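Local coordinates for protein Non-structural maintenance of chromosomes element 1 homolog (Xenopus laevis, PDB 7DG2) that probably acts as a RING-type E3 ubiquitin ligase that, together with a MAGE protein, forms part of the SMC5-SMC6 complex of DNA repair, at residues Leu60-Glu65 and Tyr77-Arg82; Gln9-Ala14 and Asp48-Leu53. All coordinates share one frame; numbering follows the deposited sequence.

Contact 1 (Leu60-Glu65 and Tyr77-Arg82)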
loop_
_atom_site.group_PDB
_atom_site.type_symbol
_atom_site.label_atom_id
_atom_site.label_comp_id
_atom_site.label_asym_id
_atom_site.label_seq_id
_atom_site.Cartn_x
_atom_site.Cartn_y
_atom_site.Cartn_z
ATOM N N LEU A 60 -8.174 -14.773 -8.445
ATOM C CA LEU A 60 -7.529 -13.492 -8.671
ATOM C C LEU A 60 -6.011 -13.604 -8.636
ATOM O O LEU A 60 -5.325 -12.578 -8.706
ATOM C CB LEU A 60 -8.003 -12.469 -7.628
ATOM C CG LEU A 60 -9.520 -12.365 -7.433
ATOM C CD1 LEU A 60 -9.878 -11.293 -6.401
ATOM C CD2 LEU A 60 -10.203 -12.072 -8.767
ATOM N N PHE A 61 -5.487 -14.829 -8.532
ATOM C CA PHE A 61 -4.052 -15.095 -8.415
ATOM C C PHE A 61 -3.438 -14.334 -7.248
ATOM O O PHE A 61 -2.352 -13.761 -7.350
ATOM C CB PHE A 61 -3.334 -14.772 -9.724
ATOM C CG PHE A 61 -3.854 -15.571 -10.880
ATOM C CD1 PHE A 61 -3.575 -16.924 -10.979
ATOM C CD2 PHE A 61 -4.635 -14.979 -11.851
ATOM C CE1 PHE A 61 -4.062 -17.671 -12.040
ATOM C CE2 PHE A 61 -5.122 -15.723 -12.920
ATOM C CZ PHE A 61 -4.838 -17.061 -13.011
ATOM N N MET A 62 -4.162 -14.322 -6.132
ATOM C CA MET A 62 -3.725 -13.757 -4.869
ATOM C C MET A 62 -3.916 -14.824 -3.794
ATOM O O MET A 62 -4.821 -15.655 -3.891
ATOM C CB MET A 62 -4.543 -12.493 -4.517
ATOM C CG MET A 62 -4.487 -11.413 -5.602
ATOM S SD MET A 62 -5.731 -10.134 -5.300
ATOM C CE MET A 62 -5.243 -9.635 -3.675
ATOM N N THR A 63 -3.046 -14.824 -2.786
ATOM C CA THR A 63 -3.275 -15.740 -1.675
ATOM C C THR A 63 -2.646 -15.177 -0.412
ATOM O O THR A 63 -1.724 -14.356 -0.464
ATOM C CB THR A 63 -2.734 -17.151 -1.986
ATOM O OG1 THR A 63 -3.335 -18.097 -1.087
ATOM C CG2 THR A 63 -1.233 -17.215 -1.831
ATOM N N ILE A 64 -3.179 -15.594 0.729
ATOM C CA ILE A 64 -2.592 -15.268 2.023
ATOM C C ILE A 64 -1.741 -16.465 2.418
ATOM O O ILE A 64 -2.273 -17.522 2.781
ATOM C CB ILE A 64 -3.663 -14.963 3.077
ATOM C CG1 ILE A 64 -4.487 -13.743 2.661
ATOM C CG2 ILE A 64 -2.994 -14.731 4.438
ATOM C CD1 ILE A 64 -5.786 -13.549 3.485
ATOM N N GLU A 65 -0.421 -16.313 2.303
ATOM C CA GLU A 65 0.538 -17.368 2.591
ATOM C C GLU A 65 1.044 -17.256 4.022
ATOM O O GLU A 65 1.017 -16.185 4.624
ATOM C CB GLU A 65 1.722 -17.288 1.623
ATOM C CG GLU A 65 1.571 -18.140 0.390
ATOM C CD GLU A 65 1.853 -19.612 0.665
ATOM O OE1 GLU A 65 1.815 -20.026 1.844
ATOM O OE2 GLU A 65 2.128 -20.355 -0.296
ATOM N N TYR A 77 2.189 -13.985 8.100
ATOM C CA TYR A 77 1.184 -14.084 7.053
ATOM C C TYR A 77 1.428 -12.967 6.049
ATOM O O TYR A 77 1.692 -11.825 6.440
ATOM C CB TYR A 77 -0.235 -13.951 7.612
ATOM C CG TYR A 77 -0.685 -15.142 8.434
ATOM C CD1 TYR A 77 -0.179 -15.358 9.711
ATOM C CD2 TYR A 77 -1.620 -16.038 7.934
ATOM C CE1 TYR A 77 -0.596 -16.448 10.467
ATOM C CE2 TYR A 77 -2.048 -17.122 8.695
ATOM C CZ TYR A 77 -1.520 -17.324 9.948
ATOM O OH TYR A 77 -1.946 -18.411 10.697
ATOM N N ALA A 78 1.359 -13.292 4.764
ATOM C CA ALA A 78 1.558 -12.271 3.740
ATOM C C ALA A 78 0.558 -12.446 2.607
ATOM O O ALA A 78 0.266 -13.572 2.192
ATOM C CB ALA A 78 2.978 -12.311 3.165
ATOM N N LEU A 79 0.052 -11.321 2.096
ATOM C CA LEU A 79 -0.786 -11.308 0.903
ATOM C C LEU A 79 0.145 -11.229 -0.301
ATOM O O LEU A 79 0.844 -10.225 -0.481
ATOM C CB LEU A 79 -1.748 -10.118 0.929
ATOM C CG LEU A 79 -2.652 -10.014 -0.306
ATOM C CD1 LEU A 79 -3.593 -11.236 -0.401
ATOM C CD2 LEU A 79 -3.464 -8.717 -0.246
ATOM N N VAL A 80 0.180 -12.287 -1.107
ATOM C CA VAL A 80 1.156 -12.379 -2.187
ATOM C C VAL A 80 0.446 -12.542 -3.526
ATOM O O VAL A 80 -0.647 -13.106 -3.626
ATOM C CB VAL A 80 2.170 -13.529 -1.951
ATOM C CG1 VAL A 80 2.955 -13.267 -0.678
ATOM C CG2 VAL A 80 1.481 -14.881 -1.872
ATOM N N ASN A 81 1.084 -12.011 -4.560
ATOM C CA ASN A 81 0.654 -12.227 -5.924
ATOM C C ASN A 81 1.195 -13.559 -6.430
ATOM O O ASN A 81 2.272 -14.007 -6.030
ATOM C CB ASN A 81 1.148 -11.084 -6.801
ATOM C CG ASN A 81 0.750 -11.259 -8.232
ATOM O OD1 ASN A 81 -0.393 -11.604 -8.520
ATOM N ND2 ASN A 81 1.694 -11.050 -9.146
ATOM N N ARG A 82 0.438 -14.202 -7.316
ATOM C CA ARG A 82 0.794 -15.553 -7.731
ATOM C C ARG A 82 0.820 -15.724 -9.247
ATOM O O ARG A 82 0.847 -16.863 -9.727
ATOM C CB ARG A 82 -0.151 -16.568 -7.076
ATOM C CG ARG A 82 0.275 -16.931 -5.633
ATOM C CD ARG A 82 1.579 -17.727 -5.703
ATOM N NE ARG A 82 2.342 -17.880 -4.457
ATOM C CZ ARG A 82 3.369 -17.104 -4.098
ATOM N NH1 ARG A 82 3.743 -16.075 -4.864
ATOM N NH2 ARG A 82 4.032 -17.358 -2.967
HETATM O O HOH W 1 -3.022 -10.897 -8.777
HETATM O O HOH W 2 1.011 -19.937 -2.960
#
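Thr63 and Val80 form a hydrogen-bonded pair of an antiparallel beta hairpin, their side chains side by side and pointing the same way. Their CG2 methyls meet at 3.6 Å, and Val80 CG2 also lies 3.6 Å above the plane of the Arg82 guanidinium, over its centre. Arg82 CG, set anti to its carbonyl carbon (chi1 -83°), comes 4.1 Å from Thr63 CG2. Arg82 NE donates to a water that donates to Glu65 OE2, so solvent bridges the two charges: Glu65 OE2 and Arg82 NH2 stay 4.4 Å apart, too far for a salt bridge. The guanidinium is held further by the carbonyls of Met167 and Glu168.

On the face of Met62, Ile64 and Leu79 the contacts are apolar. Met62 bends at chi3 (57°), and its CE reaches both methyls of Leu79, 4.0 Å from CD2. Ile64 is divided between two partners, CG1 lying against Leu79 CD1 and CG2 meeting the Tyr77 ring at its edge, 4.0 Å from CD2. Between the two faces the backbones are joined by hydrogen bonds, Val80 N to Thr63 O nearly straight (2.9 Å, 172°).

Strand 75-81 is the middle strand of a three-stranded sheet, with 20-22 on its other side. Helices 6-18 and 46-57 pack on the Ile64 and Leu79 face, where Phe68 of the Nse4 chain touches Met62 and Leu79; helix 163-176 packs on the Ala78 and Val80 face.

Contact 2 (Gln9-Ala14 and Asp48-Leu53)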
loop_
_atom_site.group_PDB
_atom_site.type_symbol
_atom_site.label_atom_id
_atom_site.label_comp_id
_atom_site.label_asym_id
_atom_site.label_seq_id
_atom_site.Cartn_x
_atom_site.Cartn_y
_atom_site.Cartn_z
ATOM N N GLN A 9 -13.407 -9.199 5.120
ATOM C CA GLN A 9 -13.012 -8.051 4.308
ATOM C C GLN A 9 -12.119 -7.116 5.108
ATOM O O GLN A 9 -11.118 -6.596 4.591
ATOM C CB GLN A 9 -14.254 -7.316 3.797
ATOM C CG GLN A 9 -15.182 -8.177 2.931
ATOM C CD GLN A 9 -16.537 -7.546 2.717
ATOM O OE1 GLN A 9 -16.818 -6.465 3.239
ATOM N NE2 GLN A 9 -17.400 -8.229 1.962
ATOM N N ARG A 10 -12.463 -6.894 6.384
ATOM C CA ARG A 10 -11.678 -5.993 7.215
ATOM C C ARG A 10 -10.283 -6.551 7.426
ATOM O O ARG A 10 -9.293 -5.815 7.357
ATOM C CB ARG A 10 -12.387 -5.778 8.558
ATOM C CG ARG A 10 -11.675 -4.820 9.467
ATOM C CD ARG A 10 -11.935 -3.391 9.041
ATOM N NE ARG A 10 -13.246 -2.908 9.483
ATOM C CZ ARG A 10 -13.620 -1.634 9.411
ATOM N NH1 ARG A 10 -14.822 -1.261 9.826
ATOM N NH2 ARG A 10 -12.790 -0.736 8.892
ATOM N N PHE A 11 -10.194 -7.862 7.652
ATOM C CA PHE A 11 -8.901 -8.527 7.776
ATOM C C PHE A 11 -8.082 -8.377 6.497
ATOM O O PHE A 11 -6.879 -8.082 6.547
ATOM C CB PHE A 11 -9.145 -9.997 8.122
ATOM C CG PHE A 11 -7.895 -10.811 8.339
ATOM C CD1 PHE A 11 -7.179 -11.309 7.265
ATOM C CD2 PHE A 11 -7.477 -11.128 9.619
ATOM C CE1 PHE A 11 -6.046 -12.090 7.464
ATOM C CE2 PHE A 11 -6.356 -11.907 9.830
ATOM C CZ PHE A 11 -5.634 -12.390 8.748
ATOM N N LEU A 12 -8.714 -8.605 5.345
ATOM C CA LEU A 12 -7.996 -8.533 4.075
ATOM C C LEU A 12 -7.515 -7.110 3.803
ATOM O O LEU A 12 -6.376 -6.907 3.351
ATOM C CB LEU A 12 -8.896 -9.049 2.948
ATOM C CG LEU A 12 -8.338 -8.962 1.529
ATOM C CD1 LEU A 12 -6.976 -9.682 1.439
ATOM C CD2 LEU A 12 -9.354 -9.543 0.525
ATOM N N GLN A 13 -8.350 -6.109 4.103
ATOM C CA GLN A 13 -7.920 -4.722 3.921
ATOM C C GLN A 13 -6.694 -4.404 4.766
ATOM O O GLN A 13 -5.739 -3.781 4.286
ATOM C CB GLN A 13 -9.057 -3.764 4.261
ATOM C CG GLN A 13 -10.208 -3.826 3.260
ATOM C CD GLN A 13 -11.178 -2.688 3.454
ATOM O OE1 GLN A 13 -10.898 -1.745 4.205
ATOM N NE2 GLN A 13 -12.319 -2.756 2.767
ATOM N N ALA A 14 -6.702 -4.815 6.036
ATOM C CA ALA A 14 -5.560 -4.547 6.907
ATOM C C ALA A 14 -4.298 -5.231 6.387
ATOM O O ALA A 14 -3.224 -4.620 6.317
ATOM C CB ALA A 14 -5.873 -5.008 8.339
ATOM N N ASP A 48 -9.698 -21.693 9.230
ATOM C CA ASP A 48 -10.912 -21.614 8.428
ATOM C C ASP A 48 -11.143 -20.192 7.939
ATOM O O ASP A 48 -11.577 -19.981 6.802
ATOM C CB ASP A 48 -12.112 -22.085 9.247
ATOM C CG ASP A 48 -12.139 -23.595 9.446
ATOM O OD1 ASP A 48 -11.260 -24.294 8.900
ATOM O OD2 ASP A 48 -13.051 -24.079 10.153
ATOM N N PHE A 49 -10.869 -19.208 8.800
ATOM C CA PHE A 49 -11.076 -17.802 8.454
ATOM C C PHE A 49 -10.184 -17.401 7.284
ATOM O O PHE A 49 -10.661 -16.852 6.284
ATOM C CB PHE A 49 -10.788 -16.944 9.691
ATOM C CG PHE A 49 -11.030 -15.466 9.504
ATOM C CD1 PHE A 49 -12.289 -14.921 9.717
ATOM C CD2 PHE A 49 -9.983 -14.616 9.182
ATOM C CE1 PHE A 49 -12.504 -13.557 9.576
ATOM C CE2 PHE A 49 -10.199 -13.252 9.036
ATOM C CZ PHE A 49 -11.462 -12.730 9.232
ATOM N N VAL A 50 -8.889 -17.696 7.389
ATOM C CA VAL A 50 -7.971 -17.420 6.286
ATOM C C VAL A 50 -8.354 -18.257 5.074
ATOM O O VAL A 50 -8.272 -17.793 3.929
ATOM C CB VAL A 50 -6.511 -17.669 6.732
ATOM C CG1 VAL A 50 -5.541 -17.663 5.549
ATOM C CG2 VAL A 50 -6.083 -16.616 7.744
ATOM N N GLY A 51 -8.808 -19.491 5.307
ATOM C CA GLY A 51 -9.212 -20.349 4.200
ATOM C C GLY A 51 -10.386 -19.808 3.405
ATOM O O GLY A 51 -10.451 -19.980 2.182
ATOM N N VAL A 52 -11.336 -19.160 4.080
ATOM C CA VAL A 52 -12.435 -18.524 3.362
ATOM C C VAL A 52 -11.886 -17.496 2.391
ATOM O O VAL A 52 -12.239 -17.479 1.206
ATOM C CB VAL A 52 -13.430 -17.883 4.344
ATOM C CG1 VAL A 52 -14.408 -16.999 3.588
ATOM C CG2 VAL A 52 -14.171 -18.966 5.128
ATOM N N LEU A 53 -11.010 -16.624 2.887
ATOM C CA LEU A 53 -10.416 -15.601 2.030
ATOM C C LEU A 53 -9.669 -16.237 0.863
ATOM O O LEU A 53 -9.848 -15.842 -0.296
ATOM C CB LEU A 53 -9.493 -14.714 2.865
ATOM C CG LEU A 53 -10.238 -13.665 3.696
ATOM C CD1 LEU A 53 -9.360 -13.092 4.796
ATOM C CD2 LEU A 53 -10.759 -12.551 2.780
#
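Phe49 drives the edge of its ring into the face of Phe11 in a T-shaped stack, the planes at 76° and the centroids 5.2 Å apart. The leading atom is Phe49 CE2, which stands 3.4 Å from Phe11 CG, while Phe49 CZ reaches back to Phe11 CB at 3.8 Å. Both phenyls have CG anti to the backbone N (chi1 -178° for Phe11), and each leaves its helix toward the other.

The remaining contacts are van der Waals touches of aliphatic methyls, two of them on the Phe11 ring. Leu53 splits its two methyls between neighbouring residues of the facing helix: CD1 comes obliquely to Phe11 CD1 at 3.7 Å, whereas CD2 sits 4.0 Å from Leu12 CB. Val50 CG2 adds a looser touch on Phe11 CZ at 4.4 Å.

Val26, Leu29 and Cys33 of helix 23-36 pack against Phe11, and the imidazole of His8 stacks on Phe49. With the segment axes 10.7 Å apart and 78° between their directions, the helices cross steeply and meet through long side chains. The order helix, short strand, two helices and a beta hairpin is that of a winged-helix domain, consistent with the helix-turn-helix kinship of this region; its first and third helices meet here.

Overall arrangement
Contacts 1 and 2 illustrate how a helix pair and a beta hairpin can share one core: their centres are about 11 Å apart and their side chains touch. Ile64 CD1 meets Leu53 CD1 at 3.8 Å, and Leu79 CD2 meets Leu12 CD1 at 4.0 Å; both strands of the hairpin pack on both helices. Helix 46-57 leads straight into strand 62-68, making the two contacts successive along the chain. All four segments fall within the Nse1 family region, and none of their residues is a zinc ligand; those are cysteines and His205 of the RING-like finger. The MAGE chain packs on Met62 in contact 1 and accepts hydrogen bonds from Gln9 and Arg10 in contact 2.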